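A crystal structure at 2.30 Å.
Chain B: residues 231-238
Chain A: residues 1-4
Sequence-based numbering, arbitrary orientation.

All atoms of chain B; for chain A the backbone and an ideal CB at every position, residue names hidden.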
# COMPACT_ATOMS: atom_id res chain seq x y z
N ALA B 231 -7.70 13.50 -12.97
CA ALA B 231 -7.68 14.55 -13.98
C ALA B 231 -9.00 14.60 -14.77
O ALA B 231 -9.68 13.56 -14.93
CB ALA B 231 -6.47 14.43 -14.90
N PHE B 232 -9.34 15.83 -15.19
CA PHE B 232 -10.59 16.17 -15.90
C PHE B 232 -11.80 15.80 -15.07
O PHE B 232 -12.70 15.11 -15.52
CB PHE B 232 -10.65 15.56 -17.32
CG PHE B 232 -9.44 15.90 -18.15
CD1 PHE B 232 -8.42 14.97 -18.32
CD2 PHE B 232 -9.30 17.15 -18.72
CE1 PHE B 232 -7.28 15.29 -19.08
CE2 PHE B 232 -8.17 17.47 -19.48
CZ PHE B 232 -7.16 16.54 -19.66
N ALA B 233 -11.80 16.31 -13.85
CA ALA B 233 -12.79 15.96 -12.88
C ALA B 233 -12.77 17.12 -11.95
O ALA B 233 -11.68 17.72 -11.74
CB ALA B 233 -12.38 14.68 -12.14
N ASP B 234 -13.94 17.48 -11.40
CA ASP B 234 -13.99 18.42 -10.30
C ASP B 234 -14.50 17.70 -9.08
O ASP B 234 -14.61 16.47 -9.12
CB ASP B 234 -14.85 19.63 -10.61
CG ASP B 234 -16.34 19.27 -10.82
OD1 ASP B 234 -16.80 18.17 -10.42
OD2 ASP B 234 -17.12 20.08 -11.38
N TYR B 235 -14.84 18.46 -8.04
CA TYR B 235 -15.19 17.85 -6.77
C TYR B 235 -16.50 17.08 -6.77
O TYR B 235 -16.64 16.11 -6.04
CB TYR B 235 -15.11 18.86 -5.62
CG TYR B 235 -16.25 19.87 -5.52
CD1 TYR B 235 -16.67 20.30 -4.27
CD2 TYR B 235 -16.88 20.40 -6.66
CE1 TYR B 235 -17.68 21.24 -4.14
CE2 TYR B 235 -17.89 21.33 -6.56
CZ TYR B 235 -18.29 21.75 -5.28
OH TYR B 235 -19.29 22.68 -5.12
N ASN B 236 -17.45 17.46 -7.62
CA ASN B 236 -18.66 16.67 -7.73
C ASN B 236 -18.36 15.30 -8.32
O ASN B 236 -18.90 14.29 -7.86
CB ASN B 236 -19.76 17.43 -8.49
CG ASN B 236 -20.20 18.74 -7.77
OD1 ASN B 236 -20.24 19.81 -8.38
ND2 ASN B 236 -20.54 18.65 -6.50
N ASP B 237 -17.45 15.24 -9.29
CA ASP B 237 -17.08 13.95 -9.90
C ASP B 237 -16.48 12.94 -8.93
O ASP B 237 -16.85 11.75 -8.93
CB ASP B 237 -16.10 14.13 -11.05
CG ASP B 237 -16.69 14.85 -12.21
OD1 ASP B 237 -16.04 15.82 -12.70
OD2 ASP B 237 -17.81 14.52 -12.69
N VAL B 238 -15.52 13.43 -8.13
CA VAL B 238 -14.83 12.60 -7.17
C VAL B 238 -15.74 12.21 -5.99
O VAL B 238 -15.70 11.06 -5.50
CB VAL B 238 -13.45 13.21 -6.73
CG1 VAL B 238 -12.51 13.32 -7.93
CG2 VAL B 238 -13.59 14.55 -6.07
N UNK A 1 -18.73 15.96 -18.92
CA UNK A 1 -17.49 16.57 -18.35
C UNK A 1 -16.60 17.18 -19.46
O UNK A 1 -17.09 17.98 -20.29
CB UNK A 1 -16.69 15.52 -17.57
N UNK A 2 -15.31 16.84 -19.48
CA UNK A 2 -14.38 17.40 -20.47
C UNK A 2 -14.29 16.59 -21.76
O UNK A 2 -13.95 17.11 -22.81
CB UNK A 2 -12.98 17.51 -19.85
N UNK A 3 -14.57 15.30 -21.68
CA UNK A 3 -14.51 14.47 -22.86
C UNK A 3 -15.77 13.63 -22.92
O UNK A 3 -16.58 13.67 -21.99
CB UNK A 3 -13.26 13.59 -22.86
N UNK A 4 -15.94 12.89 -24.01
CA UNK A 4 -17.07 11.99 -24.16
C UNK A 4 -16.49 10.61 -24.38
O UNK A 4 -17.15 9.59 -24.17
CB UNK A 4 -17.99 12.41 -25.31

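Position 1 begins the modelled stretch, and its CA-to-CB bond points toward chain B. The ideal CB lies 4.5 Å from F232(B) O and 4.9 Å from D237(B) OD1, so a side chain growing from here approaches the start of a helix. That helix is already capped: D237(B) N donates to D234(B) OD1 at 3.2 Å, and D234(B) N donates in return to D237(B) OD1 at 3.0 Å. The two carboxylates make the neighbourhood acidic. Lysine or arginine would answer the charge, and a long, flexible apolar chain could instead lie along the cap, whereas another acid would be poorly placed. The deposited residue is M1(A). With all three chi angles near -60° (m, m, m), its chain reaches the carboxylates, bringing CE to 3.2 Å from D237(B) OD1 and 4.2 Å from D234(B) OD2. The methyl packs closely against the cap and itself brings neither a charge nor a hydrogen bond to the acids.

Position 2 also points toward chain B, and here the target is apolar: the ideal CB is 3.9 Å from F232(B) CD2. The phi/psi pair of -90/-27 is open to most residues, so leucine, methionine or an aromatic would suit a site beside the ring of F232(B) and the adjoining backbone. The deposited residue is Y2(A). Its chi1 of -71° (m) lays the ring beside F232(B), with CD2 3.7 Å from F232(B) CA and 3.8 Å from F232(B) CB. The two rings form an offset edge-to-face pair, the edge of F232(B) directed toward the face of Y2(A), with centroids 5.9 Å apart and planes at 61°. The backbone adds a bridge that does not depend on the side chain: Y2(A) N donates to a water at 3.0 Å, and that water donates a weak hydrogen bond to F232(B) O at 3.4 Å.

At position 3 the CA-to-CB bond again points toward chain B, yet no atom of that stretch lies within 5.5 Å of the ideal CB. A short side chain would therefore fall short, while a long one could reach the ring of F232(B); methionine, lysine, glutamine or arginine would all have the length. The deposited residue is R3(A), whose p, t, p chain carries NH2 to 3.5 Å from F232(B) CE1. The planar guanidinium can pack by a ring while its nitrogens bond to other groups; here it meets the ring obliquely, and both its NH1 and NH2 are hydrogen-bonded elsewhere in the structure.

Position 4 is out of reach of chain B, which therefore places no demand on it; small polar residues are among many that would do. It is S4(A), whose OG is hydrogen-bonded to a residue just outside the stretch.

Chain A (1-4) MYRS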
# COMPACT_ATOMS: atom_id res chain seq x y z
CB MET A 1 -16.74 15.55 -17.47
CG MET A 1 -17.44 15.20 -16.13
SD MET A 1 -18.27 16.60 -15.19
CE MET A 1 -16.86 17.91 -14.95
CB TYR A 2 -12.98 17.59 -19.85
CG TYR A 2 -12.94 18.73 -18.86
CD1 TYR A 2 -12.81 20.03 -19.29
CD2 TYR A 2 -13.07 18.49 -17.49
CE1 TYR A 2 -12.80 21.08 -18.41
CE2 TYR A 2 -13.04 19.53 -16.59
CZ TYR A 2 -12.91 20.83 -17.05
OH TYR A 2 -12.89 21.91 -16.19
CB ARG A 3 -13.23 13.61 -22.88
CG ARG A 3 -13.02 12.71 -21.67
CD ARG A 3 -12.00 11.59 -21.90
NE ARG A 3 -10.63 12.10 -21.96
CZ ARG A 3 -9.85 12.40 -20.90
NH1 ARG A 3 -10.28 12.23 -19.64
NH2 ARG A 3 -8.62 12.84 -21.11
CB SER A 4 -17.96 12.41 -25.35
OG SER A 4 -17.47 11.89 -26.58
O HOH W 1 -13.83 14.34 -18.58
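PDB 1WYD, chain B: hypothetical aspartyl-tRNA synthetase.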